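Local coordinates for B-type flagellar hook-associated protein 2 (Pseudomonas aeruginosa, PDB 5FHY) that caps the growing tip of the flagellar filament, helping flagellin subunits polymerise there and keeping them from leaking out unassembled, and is essential for motility, at residues L43-S47 against L119-G125; I49-I54 against Q147-D151; N59-G65 against S139-L145. All coordinates share one frame; numbering follows the deposited sequence.

Interaction 1: residues L43-S47 against L119-G125; sequences LATSS and LSSTKTG
Ser47 and Ser121 are joined through their backbones where residues 43-47 and 119-125 run roughly antiparallel, their end-to-end directions 151° apart, and Thr45 pairs with Gly125 further along. Ser121 N donates to Ser47 O (2.9 Å). At the other end Gly125 N reaches Thr45 O at 3.2 Å, and the same oxygen receives a CA-H...O contact from Thr124 CA. Between these two bonds the chain of 121-124 bows outward, and the side chain of Ser46 points into the bow. Its CB lies 3.4 Å from Lys123 O, and its OG, lying between the backbone N and the carbonyl carbon (chi1 61°), comes within 3.0 Å of Ser121 O. Ser121 OG, anti to the backbone N (chi1 168°), accepts a nearly straight bond from Lys123 N (3.2 Å), which makes an ST turn at the bend. Beyond it Thr124 sets its CB against Ala44 CB at 3.9 Å. Ser47 OG has its partner outside, at Ile130 N. Two runs of opposite direction thus continue the pairing of strands 48-50 and 114-121. Residues 43-47 lead from strand 34-42 of one four-stranded antiparallel sheet to 48-50 of the other, which 119-125 leaves, and bonds from Thr124 OG1 to Ala185 O and from Ala44 N to Asn187 OD1 tie this double connection to the loop after strand 180-184 of the first sheet.

Interaction 2: residues I49-I54 against Q147-D151; sequences IALQAI and QLAFD
Ile49 and Phe150 approach from opposite directions, and the isoleucine lies over one face of the phenyl ring. Its CD1 makes a CH-pi contact 3.6 Å from the ring centroid and 18° off the normal. Both branches lie on the same side of the ring: chi1 of 72° and an extended chi2 (171°) carry CD1 over the face, nearest CG and CD2, while CG2 reaches past the rim and touches Phe150 CE2 at 3.4 Å. Leu51 continues the apolar row. Its CD2 packs on Phe150 CB at 3.7 Å. Both of its methyls, CD1 and CD2, also rest 3.7 Å from Leu148 O, CD1 then reaching Leu148 CD2 more loosely at 4.1 Å, the two leucine side chains crossing at about a right angle. Farther along, Ile54 brings its CD1 to the terminal amide of Gln147 and, more loosely, to Leu148 CD2. Gln52 and Gln147 also cross at about a right angle, with their amide planes nearly perpendicular, and the CB of Gln52 rests 3.3 Å from Gln147 O.

A water bridges the two backbones: it accepts from Gln52 N at 3.0 Å and donates to Gln147 O and Ala149 O. Val132 of strand 130-136 and Ala155 also touch Phe150. The direct contacts that fasten the 3-10 turn at 147-148 and the chain after it to the chain leaving strand 48-50 are thus mainly apolar packing, while the water joins one N-H to two carbonyls.

Interaction 3: residues N59-G65 against S139-L145; sequences NAKFNSG and SGGNTSL
Phe62 lays its CD1 against Thr143 OG1 at 3.4 Å and its CB against Leu145 CD1, while Ser144 O lies at the ring edge near its plane. Here the two loops form a single beta bridge of parallel type, Phe62 with Thr143, in which Thr143 N donates to Lys61 O and Asn63 N donates to Thr143 O at 3.1 Å. Lys61 O is gripped more than once: Asn142 N donates to it as well, at 2.9 Å, and Thr143 OG1 adds a weak bond. Asn142 extends the link past the bridge. With its chi1 at 49°, the amide swings back over the opposite chain, where OD1 accepts from Lys61 N at 2.7 Å and ND2 gives a hydrogen to Asn59 O, which lies close to the amide plane.

On the far side of the bridge Asn63 OD1 accepts a weak bond from Gly141 N. Leu145 closes this end by placing CD2 3.6 Å from Gly65 CA, and the absence of a side chain at Gly65 makes that approach possible. Leu88 and Met91 of helix 88-98 also pack on Phe62, tying the paired loops to the helix. Ser64 OG is held by Asp137, and Ser64 N donates to Ser139 O at 2.8 Å.

How the interactions relate
In this crystallised piece of a longer protein, which includes the flagellin hook IN motif, the three contacts follow one another away from the chain's middle, their centres about 6, 23 and 33 Å from it. Interactions 1 and 2 meet in the sheet shared by strands 48-50 and 114-121: Leu119 O lies 3.0 Å from Ile49 N, a probable hydrogen bond. Interactions 2 and 3 share an apolar seam in which Ile54 CG2 touches Ala60 CB at 3.8 Å and Leu148 CD1 meets Phe62 CZ. Interactions 1 and 3 stay about 10 Å apart at their nearest atoms. Ser159 and Ala163 form a sodium site, and a bound sodium ion lies about 7 Å from the Ala50 side chain.

Interaction 1: residues L43-S47 against L119-G125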
ATOM      1  N   LEU B  43     -30.580   3.450  43.800  1.00 82.97           N
ATOM      2  CA  LEU B  43     -31.273   4.047  42.663  1.00 78.25           C
ATOM      3  C   LEU B  43     -32.763   4.217  42.942  1.00 81.10           C
ATOM      4  O   LEU B  43     -33.333   3.499  43.765  1.00 79.51           O
ATOM      5  CB  LEU B  43     -31.075   3.190  41.410  1.00 74.03           C
ATOM      6  CG  LEU B  43     -29.631   2.881  41.011  1.00 79.23           C
ATOM      7  CD1 LEU B  43     -29.588   1.879  39.864  1.00 83.47           C
ATOM      8  CD2 LEU B  43     -28.900   4.160  40.641  1.00 85.27           C
ATOM      9  N   ALA B  44     -33.390   5.172  42.262  1.00 79.22           N
ATOM     10  CA  ALA B  44     -34.839   5.306  42.321  1.00 70.83           C
ATOM     11  C   ALA B  44     -35.457   4.177  41.509  1.00 78.98           C
ATOM     12  O   ALA B  44     -34.994   3.870  40.411  1.00 78.82           O
ATOM     13  CB  ALA B  44     -35.286   6.660  41.798  1.00 63.51           C
ATOM     14  N   THR B  45     -36.499   3.556  42.047  1.00 83.66           N
ATOM     15  CA  THR B  45     -37.127   2.429  41.369  1.00 86.32           C
ATOM     16  C   THR B  45     -38.596   2.685  41.066  1.00 84.47           C
ATOM     17  O   THR B  45     -39.231   3.547  41.675  1.00 67.16           O
ATOM     18  CB  THR B  45     -37.013   1.135  42.198  1.00 81.27           C
ATOM     19  OG1 THR B  45     -37.680   1.309  43.454  1.00 93.95           O
ATOM     20  CG2 THR B  45     -35.557   0.781  42.449  1.00 67.29           C
ATOM     21  N   SER B  46     -39.129   1.932  40.108  1.00 87.41           N
ATOM     22  CA  SER B  46     -40.538   2.031  39.757  1.00 81.86           C
ATOM     23  C   SER B  46     -41.257   0.776  40.221  1.00 78.14           C
ATOM     24  O   SER B  46     -40.625  -0.163  40.694  1.00 79.14           O
ATOM     25  CB  SER B  46     -40.711   2.233  38.249  1.00 74.16           C
ATOM     26  OG  SER B  46     -40.170   1.146  37.516  1.00 76.78           O
ATOM     27  N   SER B  47     -42.577   0.757  40.096  1.00 78.24           N
ATOM     28  CA  SER B  47     -43.346  -0.373  40.591  1.00 80.91           C
ATOM     29  C   SER B  47     -43.528  -1.440  39.520  1.00 77.89           C
ATOM     30  O   SER B  47     -43.711  -1.131  38.340  1.00 76.50           O
ATOM     31  CB  SER B  47     -44.712   0.091  41.099  1.00 86.13           C
ATOM     32  OG  SER B  47     -45.458  -0.995  41.620  1.00 85.80           O
ATOM     33  N   LEU B 119     -47.949  -6.305  35.777  1.00 68.31           N
ATOM     34  CA  LEU B 119     -48.124  -4.890  35.489  1.00 71.37           C
ATOM     35  C   LEU B 119     -46.893  -4.082  35.887  1.00 69.99           C
ATOM     36  O   LEU B 119     -46.289  -4.323  36.932  1.00 72.87           O
ATOM     37  CB  LEU B 119     -49.374  -4.358  36.196  1.00 76.85           C
ATOM     38  CG  LEU B 119     -50.747  -4.828  35.696  1.00 74.83           C
ATOM     39  CD1 LEU B 119     -51.073  -6.254  36.144  1.00 65.61           C
ATOM     40  CD2 LEU B 119     -51.826  -3.868  36.166  1.00 80.98           C
ATOM     41  N   SER B 120     -46.511  -3.137  35.032  1.00 67.40           N
ATOM     42  CA  SER B 120     -45.331  -2.310  35.275  1.00 69.02           C
ATOM     43  C   SER B 120     -45.649  -0.823  35.184  1.00 76.89           C
ATOM     44  O   SER B 120     -46.489  -0.403  34.391  1.00 80.93           O
ATOM     45  CB  SER B 120     -44.216  -2.648  34.280  1.00 64.17           C
ATOM     46  OG  SER B 120     -43.757  -3.976  34.443  1.00 71.30           O
ATOM     47  N   SER B 121     -44.960  -0.027  35.994  1.00 70.02           N
ATOM     48  CA  SER B 121     -45.086   1.422  35.934  1.00 73.47           C
ATOM     49  C   SER B 121     -43.737   2.051  35.604  1.00 77.81           C
ATOM     50  O   SER B 121     -42.694   1.475  35.893  1.00 84.89           O
ATOM     51  CB  SER B 121     -45.618   1.969  37.257  1.00 73.39           C
ATOM     52  OG  SER B 121     -45.490   3.378  37.307  1.00 74.94           O
ATOM     53  N   THR B 122     -43.752   3.231  34.994  1.00 75.50           N
ATOM     54  CA  THR B 122     -42.504   3.903  34.653  1.00 80.28           C
ATOM     55  C   THR B 122     -42.196   5.069  35.584  1.00 79.71           C
ATOM     56  O   THR B 122     -41.209   5.780  35.391  1.00 79.88           O
ATOM     57  CB  THR B 122     -42.521   4.427  33.206  1.00 80.03           C
ATOM     58  OG1 THR B 122     -43.579   5.381  33.051  1.00 80.72           O
ATOM     59  CG2 THR B 122     -42.719   3.286  32.230  1.00 76.17           C
ATOM     60  N   LYS B 123     -43.029   5.260  36.601  1.00 78.76           N
ATOM     61  CA  LYS B 123     -42.836   6.375  37.514  1.00 88.17           C
ATOM     62  C   LYS B 123     -41.960   5.924  38.672  1.00 89.95           C
ATOM     63  O   LYS B 123     -42.328   5.028  39.429  1.00 88.34           O
ATOM     64  CB  LYS B 123     -44.178   6.902  38.021  1.00 88.91           C
ATOM     65  CG  LYS B 123     -44.096   8.240  38.737  1.00 96.08           C
ATOM     66  CD  LYS B 123     -43.875   9.384  37.764  1.00102.82           C
ATOM     67  CE  LYS B 123     -43.468  10.661  38.484  1.00106.44           C
ATOM     68  NZ  LYS B 123     -42.008  10.922  38.369  1.00109.60           N
ATOM     69  N   THR B 124     -40.801   6.554  38.808  1.00 86.19           N
ATOM     70  CA  THR B 124     -39.897   6.246  39.906  1.00 78.82           C
ATOM     71  C   THR B 124     -40.214   7.114  41.118  1.00 73.87           C
ATOM     72  O   THR B 124     -40.735   8.220  40.974  1.00 74.93           O
ATOM     73  CB  THR B 124     -38.429   6.451  39.498  1.00 78.15           C
ATOM     74  OG1 THR B 124     -38.267   7.754  38.921  1.00 76.86           O
ATOM     75  CG2 THR B 124     -37.994   5.391  38.491  1.00 67.49           C
ATOM     76  N   GLY B 125     -39.914   6.602  42.309  1.00 73.44           N
ATOM     77  CA  GLY B 125     -40.079   7.371  43.528  1.00 72.70           C
ATOM     78  C   GLY B 125     -40.831   6.637  44.621  1.00 75.04           C
ATOM     79  O   GLY B 125     -41.458   5.614  44.362  1.00 72.49           O
TER

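Interaction 2: residues I49-I54 against Q147-D151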
ATOM      1  N   ILE B  49     -45.538  -5.357  39.621  1.00 71.75           N
ATOM      2  CA  ILE B  49     -46.221  -6.350  40.431  1.00 77.06           C
ATOM      3  C   ILE B  49     -46.693  -7.527  39.598  1.00 74.38           C
ATOM      4  O   ILE B  49     -46.736  -7.461  38.368  1.00 82.08           O
ATOM      5  CB  ILE B  49     -47.439  -5.741  41.150  1.00 73.57           C
ATOM      6  CG1 ILE B  49     -48.567  -5.464  40.153  1.00 81.97           C
ATOM      7  CG2 ILE B  49     -47.045  -4.469  41.886  1.00 72.42           C
ATOM      8  CD1 ILE B  49     -49.868  -5.063  40.796  1.00 82.50           C
ATOM      9  N   ALA B  50     -47.059  -8.603  40.283  1.00 75.58           N
ATOM     10  CA  ALA B  50     -47.602  -9.785  39.629  1.00 77.37           C
ATOM     11  C   ALA B  50     -48.859 -10.211  40.369  1.00 78.90           C
ATOM     12  O   ALA B  50     -48.833 -10.416  41.581  1.00 79.22           O
ATOM     13  CB  ALA B  50     -46.583 -10.910  39.601  1.00 77.99           C
ATOM     14  N   LEU B  51     -49.961 -10.341  39.642  1.00 68.03           N
ATOM     15  CA  LEU B  51     -51.234 -10.693  40.266  1.00 70.91           C
ATOM     16  C   LEU B  51     -51.328 -12.203  40.440  1.00 67.13           C
ATOM     17  O   LEU B  51     -50.397 -12.924  40.088  1.00 67.31           O
ATOM     18  CB  LEU B  51     -52.413 -10.160  39.446  1.00 59.54           C
ATOM     19  CG  LEU B  51     -52.357  -8.668  39.104  1.00 62.27           C
ATOM     20  CD1 LEU B  51     -53.538  -8.266  38.240  1.00 60.00           C
ATOM     21  CD2 LEU B  51     -52.289  -7.816  40.374  1.00 63.28           C
ATOM     22  N   GLN B  52     -52.438 -12.676  41.000  1.00 65.59           N
ATOM     23  CA  GLN B  52     -52.622 -14.106  41.228  1.00 72.63           C
ATOM     24  C   GLN B  52     -52.559 -14.885  39.923  1.00 76.08           C
ATOM     25  O   GLN B  52     -52.974 -14.387  38.876  1.00 75.59           O
ATOM     26  CB  GLN B  52     -53.962 -14.383  41.919  1.00 84.43           C
ATOM     27  CG  GLN B  52     -53.954 -14.172  43.420  1.00 99.84           C
ATOM     28  CD  GLN B  52     -55.268 -14.555  44.078  1.00107.56           C
ATOM     29  OE1 GLN B  52     -55.837 -15.610  43.788  1.00105.74           O
ATOM     30  NE2 GLN B  52     -55.757 -13.698  44.973  1.00104.97           N
ATOM     31  N   ALA B  53     -52.033 -16.104  39.991  1.00 77.51           N
ATOM     32  CA  ALA B  53     -51.969 -16.968  38.820  1.00 75.07           C
ATOM     33  C   ALA B  53     -53.334 -17.598  38.619  1.00 85.84           C
ATOM     34  O   ALA B  53     -53.983 -18.010  39.579  1.00 91.27           O
ATOM     35  CB  ALA B  53     -50.897 -18.030  38.974  1.00 66.52           C
ATOM     36  N   ILE B  54     -53.774 -17.663  37.371  1.00 82.35           N
ATOM     37  CA  ILE B  54     -55.075 -18.230  37.067  1.00 78.66           C
ATOM     38  C   ILE B  54     -54.921 -19.658  36.559  1.00 73.21           C
ATOM     39  O   ILE B  54     -54.279 -19.897  35.537  1.00 75.13           O
ATOM     40  CB  ILE B  54     -55.824 -17.370  36.033  1.00 81.03           C
ATOM     41  CG1 ILE B  54     -55.816 -15.902  36.469  1.00 75.59           C
ATOM     42  CG2 ILE B  54     -57.241 -17.866  35.856  1.00 74.09           C
ATOM     43  CD1 ILE B  54     -56.454 -15.674  37.813  1.00 69.06           C
ATOM     44  N   GLN B 147     -59.821 -11.912  42.616  1.00 90.89           N
ATOM     45  CA  GLN B 147     -58.468 -12.407  42.867  1.00 92.79           C
ATOM     46  C   GLN B 147     -57.428 -11.629  42.060  1.00 96.97           C
ATOM     47  O   GLN B 147     -56.241 -11.959  42.087  1.00 99.13           O
ATOM     48  CB  GLN B 147     -58.361 -13.909  42.570  1.00 95.19           C
ATOM     49  CG  GLN B 147     -58.692 -14.329  41.152  1.00 94.31           C
ATOM     50  CD  GLN B 147     -58.528 -15.827  40.938  1.00 98.36           C
ATOM     51  OE1 GLN B 147     -57.843 -16.502  41.706  1.00 97.16           O
ATOM     52  NE2 GLN B 147     -59.157 -16.349  39.891  1.00101.22           N
ATOM     53  N   LEU B 148     -57.872 -10.595  41.351  1.00 94.97           N
ATOM     54  CA  LEU B 148     -56.952  -9.714  40.639  1.00 87.77           C
ATOM     55  C   LEU B 148     -56.652  -8.466  41.460  1.00 87.86           C
ATOM     56  O   LEU B 148     -55.976  -7.552  40.988  1.00 88.76           O
ATOM     57  CB  LEU B 148     -57.518  -9.318  39.275  1.00 82.94           C
ATOM     58  CG  LEU B 148     -57.659 -10.404  38.208  1.00 79.19           C
ATOM     59  CD1 LEU B 148     -58.003  -9.774  36.869  1.00 80.55           C
ATOM     60  CD2 LEU B 148     -56.390 -11.240  38.101  1.00 64.90           C
ATOM     61  N   ALA B 149     -57.143  -8.436  42.695  1.00 83.07           N
ATOM     62  CA  ALA B 149     -56.929  -7.282  43.556  1.00 74.65           C
ATOM     63  C   ALA B 149     -55.493  -7.284  44.064  1.00 78.92           C
ATOM     64  O   ALA B 149     -54.884  -8.339  44.236  1.00 84.07           O
ATOM     65  CB  ALA B 149     -57.922  -7.279  44.721  1.00 65.37           C
ATOM     66  N   PHE B 150     -54.951  -6.094  44.292  1.00 81.00           N
ATOM     67  CA  PHE B 150     -53.578  -5.952  44.754  1.00 76.21           C
ATOM     68  C   PHE B 150     -53.457  -4.713  45.631  1.00 77.23           C
ATOM     69  O   PHE B 150     -53.676  -3.588  45.179  1.00 80.02           O
ATOM     70  CB  PHE B 150     -52.614  -5.869  43.561  1.00 77.10           C
ATOM     71  CG  PHE B 150     -51.154  -6.014  43.932  1.00 77.33           C
ATOM     72  CD1 PHE B 150     -50.532  -7.254  43.895  1.00 77.29           C
ATOM     73  CD2 PHE B 150     -50.398  -4.908  44.288  1.00 70.61           C
ATOM     74  CE1 PHE B 150     -49.190  -7.388  44.223  1.00 68.88           C
ATOM     75  CE2 PHE B 150     -49.060  -5.041  44.619  1.00 64.51           C
ATOM     76  CZ  PHE B 150     -48.457  -6.280  44.581  1.00 63.65           C
ATOM     77  N   ASP B 151     -53.103  -4.924  46.891  1.00 79.18           N
ATOM     78  CA  ASP B 151     -52.905  -3.816  47.810  1.00 81.28           C
ATOM     79  C   ASP B 151     -51.439  -3.789  48.236  1.00 83.88           C
ATOM     80  O   ASP B 151     -50.995  -4.643  49.004  1.00 88.55           O
ATOM     81  CB  ASP B 151     -53.836  -3.944  49.022  1.00 78.82           C
ATOM     82  CG  ASP B 151     -53.694  -2.791  49.995  1.00 88.84           C
ATOM     83  OD1 ASP B 151     -53.224  -1.710  49.579  1.00 93.70           O
ATOM     84  OD2 ASP B 151     -54.056  -2.966  51.178  1.00 94.55           O
TER
HETATM   85  O   HOH W   1     -53.714 -10.428  42.488  1.00 62.31           O

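Interaction 3: residues N59-G65 against S139-L145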
ATOM      1  N   ASN B  59     -59.085 -21.770  29.402  1.00 98.50           N
ATOM      2  CA  ASN B  59     -60.539 -21.841  29.420  1.00100.36           C
ATOM      3  C   ASN B  59     -61.129 -20.913  30.469  1.00 97.81           C
ATOM      4  O   ASN B  59     -62.323 -20.971  30.759  1.00 96.12           O
ATOM      5  CB  ASN B  59     -61.009 -23.273  29.678  1.00104.73           C
ATOM      6  CG  ASN B  59     -60.686 -24.212  28.533  1.00111.93           C
ATOM      7  OD1 ASN B  59     -60.735 -23.828  27.363  1.00115.28           O
ATOM      8  ND2 ASN B  59     -60.362 -25.456  28.863  1.00113.03           N
ATOM      9  N   ALA B  60     -60.290 -20.054  31.037  1.00100.40           N
ATOM     10  CA  ALA B  60     -60.735 -19.190  32.120  1.00 99.40           C
ATOM     11  C   ALA B  60     -61.353 -17.896  31.605  1.00102.90           C
ATOM     12  O   ALA B  60     -60.790 -17.214  30.751  1.00101.56           O
ATOM     13  CB  ALA B  60     -59.575 -18.882  33.063  1.00 84.09           C
ATOM     14  N   LYS B  61     -62.521 -17.570  32.143  1.00104.92           N
ATOM     15  CA  LYS B  61     -63.217 -16.339  31.802  1.00101.72           C
ATOM     16  C   LYS B  61     -63.643 -15.654  33.089  1.00 93.68           C
ATOM     17  O   LYS B  61     -64.183 -16.292  33.990  1.00 93.60           O
ATOM     18  CB  LYS B  61     -64.426 -16.605  30.898  1.00105.69           C
ATOM     19  CG  LYS B  61     -64.121 -17.431  29.660  1.00104.69           C
ATOM     20  CD  LYS B  61     -64.943 -16.952  28.475  1.00114.55           C
ATOM     21  CE  LYS B  61     -64.585 -15.514  28.119  1.00114.95           C
ATOM     22  NZ  LYS B  61     -65.400 -14.962  26.999  1.00119.10           N
ATOM     23  N   PHE B  62     -63.405 -14.353  33.175  1.00 92.45           N
ATOM     24  CA  PHE B  62     -63.635 -13.625  34.417  1.00 93.79           C
ATOM     25  C   PHE B  62     -65.089 -13.208  34.633  1.00102.96           C
ATOM     26  O   PHE B  62     -65.819 -12.921  33.685  1.00104.97           O
ATOM     27  CB  PHE B  62     -62.738 -12.387  34.462  1.00 86.18           C
ATOM     28  CG  PHE B  62     -61.273 -12.701  34.596  1.00 93.57           C
ATOM     29  CD1 PHE B  62     -60.781 -13.267  35.759  1.00 91.68           C
ATOM     30  CD2 PHE B  62     -60.389 -12.430  33.567  1.00100.76           C
ATOM     31  CE1 PHE B  62     -59.439 -13.556  35.896  1.00 91.46           C
ATOM     32  CE2 PHE B  62     -59.041 -12.718  33.700  1.00 98.27           C
ATOM     33  CZ  PHE B  62     -58.568 -13.282  34.866  1.00 93.56           C
ATOM     34  N   ASN B  63     -65.501 -13.205  35.897  1.00104.90           N
ATOM     35  CA  ASN B  63     -66.782 -12.641  36.308  1.00105.30           C
ATOM     36  C   ASN B  63     -66.914 -11.183  35.883  1.00107.81           C
ATOM     37  O   ASN B  63     -65.912 -10.519  35.608  1.00107.64           O
ATOM     38  CB  ASN B  63     -66.952 -12.752  37.823  1.00100.60           C
ATOM     39  CG  ASN B  63     -67.178 -14.171  38.284  1.00106.46           C
ATOM     40  OD1 ASN B  63     -67.511 -15.049  37.491  1.00113.76           O
ATOM     41  ND2 ASN B  63     -66.987 -14.409  39.576  1.00110.22           N
ATOM     42  N   SER B  64     -68.144 -10.679  35.854  1.00106.94           N
ATOM     43  CA  SER B  64     -68.382  -9.285  35.499  1.00103.68           C
ATOM     44  C   SER B  64     -67.954  -8.382  36.653  1.00105.41           C
ATOM     45  O   SER B  64     -67.918  -8.816  37.803  1.00111.75           O
ATOM     46  CB  SER B  64     -69.860  -9.064  35.155  1.00107.78           C
ATOM     47  OG  SER B  64     -70.145  -7.698  34.903  1.00108.06           O
ATOM     48  N   GLY B  65     -67.606  -7.135  36.345  1.00102.84           N
ATOM     49  CA  GLY B  65     -67.234  -6.180  37.375  1.00 96.32           C
ATOM     50  C   GLY B  65     -66.435  -4.995  36.864  1.00 92.81           C
ATOM     51  O   GLY B  65     -66.551  -4.620  35.697  1.00 87.75           O
ATOM     52  N   SER B 139     -70.559 -13.006  39.143  1.00117.80           N
ATOM     53  CA  SER B 139     -71.081 -13.821  38.057  1.00115.79           C
ATOM     54  C   SER B 139     -70.668 -13.232  36.714  1.00112.75           C
ATOM     55  O   SER B 139     -70.492 -12.022  36.584  1.00116.48           O
ATOM     56  CB  SER B 139     -72.605 -13.930  38.148  1.00117.80           C
ATOM     57  OG  SER B 139     -73.221 -12.659  38.025  1.00117.51           O
ATOM     58  N   GLY B 140     -70.506 -14.103  35.725  1.00105.36           N
ATOM     59  CA  GLY B 140     -70.127 -13.689  34.389  1.00103.77           C
ATOM     60  C   GLY B 140     -69.167 -14.674  33.752  1.00118.95           C
ATOM     61  O   GLY B 140     -69.007 -14.699  32.532  1.00116.71           O
ATOM     62  N   GLY B 141     -68.547 -15.504  34.585  1.00110.48           N
ATOM     63  CA  GLY B 141     -67.564 -16.464  34.120  1.00107.07           C
ATOM     64  C   GLY B 141     -67.272 -17.552  35.136  1.00107.74           C
ATOM     65  O   GLY B 141     -68.058 -17.786  36.051  1.00107.95           O
ATOM     66  N   ASN B 142     -66.131 -18.213  34.974  1.00115.30           N
ATOM     67  CA  ASN B 142     -65.763 -19.347  35.818  1.00124.23           C
ATOM     68  C   ASN B 142     -64.726 -19.023  36.894  1.00121.25           C
ATOM     69  O   ASN B 142     -64.501 -19.820  37.804  1.00122.74           O
ATOM     70  CB  ASN B 142     -65.255 -20.496  34.946  1.00133.12           C
ATOM     71  CG  ASN B 142     -64.217 -20.047  33.939  1.00139.55           C
ATOM     72  OD1 ASN B 142     -63.547 -19.032  34.124  1.00141.01           O
ATOM     73  ND2 ASN B 142     -64.091 -20.798  32.852  1.00142.18           N
ATOM     74  N   THR B 143     -64.095 -17.859  36.793  1.00114.91           N
ATOM     75  CA  THR B 143     -63.127 -17.451  37.806  1.00107.26           C
ATOM     76  C   THR B 143     -63.497 -16.114  38.427  1.00 96.77           C
ATOM     77  O   THR B 143     -64.077 -15.250  37.773  1.00 93.73           O
ATOM     78  CB  THR B 143     -61.706 -17.333  37.221  1.00109.01           C
ATOM     79  OG1 THR B 143     -61.730 -16.479  36.071  1.00109.92           O
ATOM     80  CG2 THR B 143     -61.166 -18.697  36.824  1.00113.39           C
ATOM     81  N   SER B 144     -63.161 -15.956  39.702  1.00 96.53           N
ATOM     82  CA  SER B 144     -63.474 -14.740  40.434  1.00100.34           C
ATOM     83  C   SER B 144     -62.701 -13.561  39.852  1.00 96.05           C
ATOM     84  O   SER B 144     -61.560 -13.715  39.428  1.00 84.95           O
ATOM     85  CB  SER B 144     -63.154 -14.918  41.918  1.00101.28           C
ATOM     86  OG  SER B 144     -63.341 -13.709  42.629  1.00101.17           O
ATOM     87  N   LEU B 145     -63.322 -12.387  39.829  1.00101.63           N
ATOM     88  CA  LEU B 145     -62.634 -11.186  39.376  1.00100.88           C
ATOM     89  C   LEU B 145     -61.857 -10.595  40.545  1.00105.43           C
ATOM     90  O   LEU B 145     -60.898  -9.847  40.358  1.00109.79           O
ATOM     91  CB  LEU B 145     -63.621 -10.162  38.807  1.00 97.43           C
ATOM     92  CG  LEU B 145     -63.034  -8.933  38.100  1.00 94.60           C
ATOM     93  CD1 LEU B 145     -62.559  -9.291  36.699  1.00 97.87           C
ATOM     94  CD2 LEU B 145     -64.049  -7.801  38.052  1.00 97.82           C
TER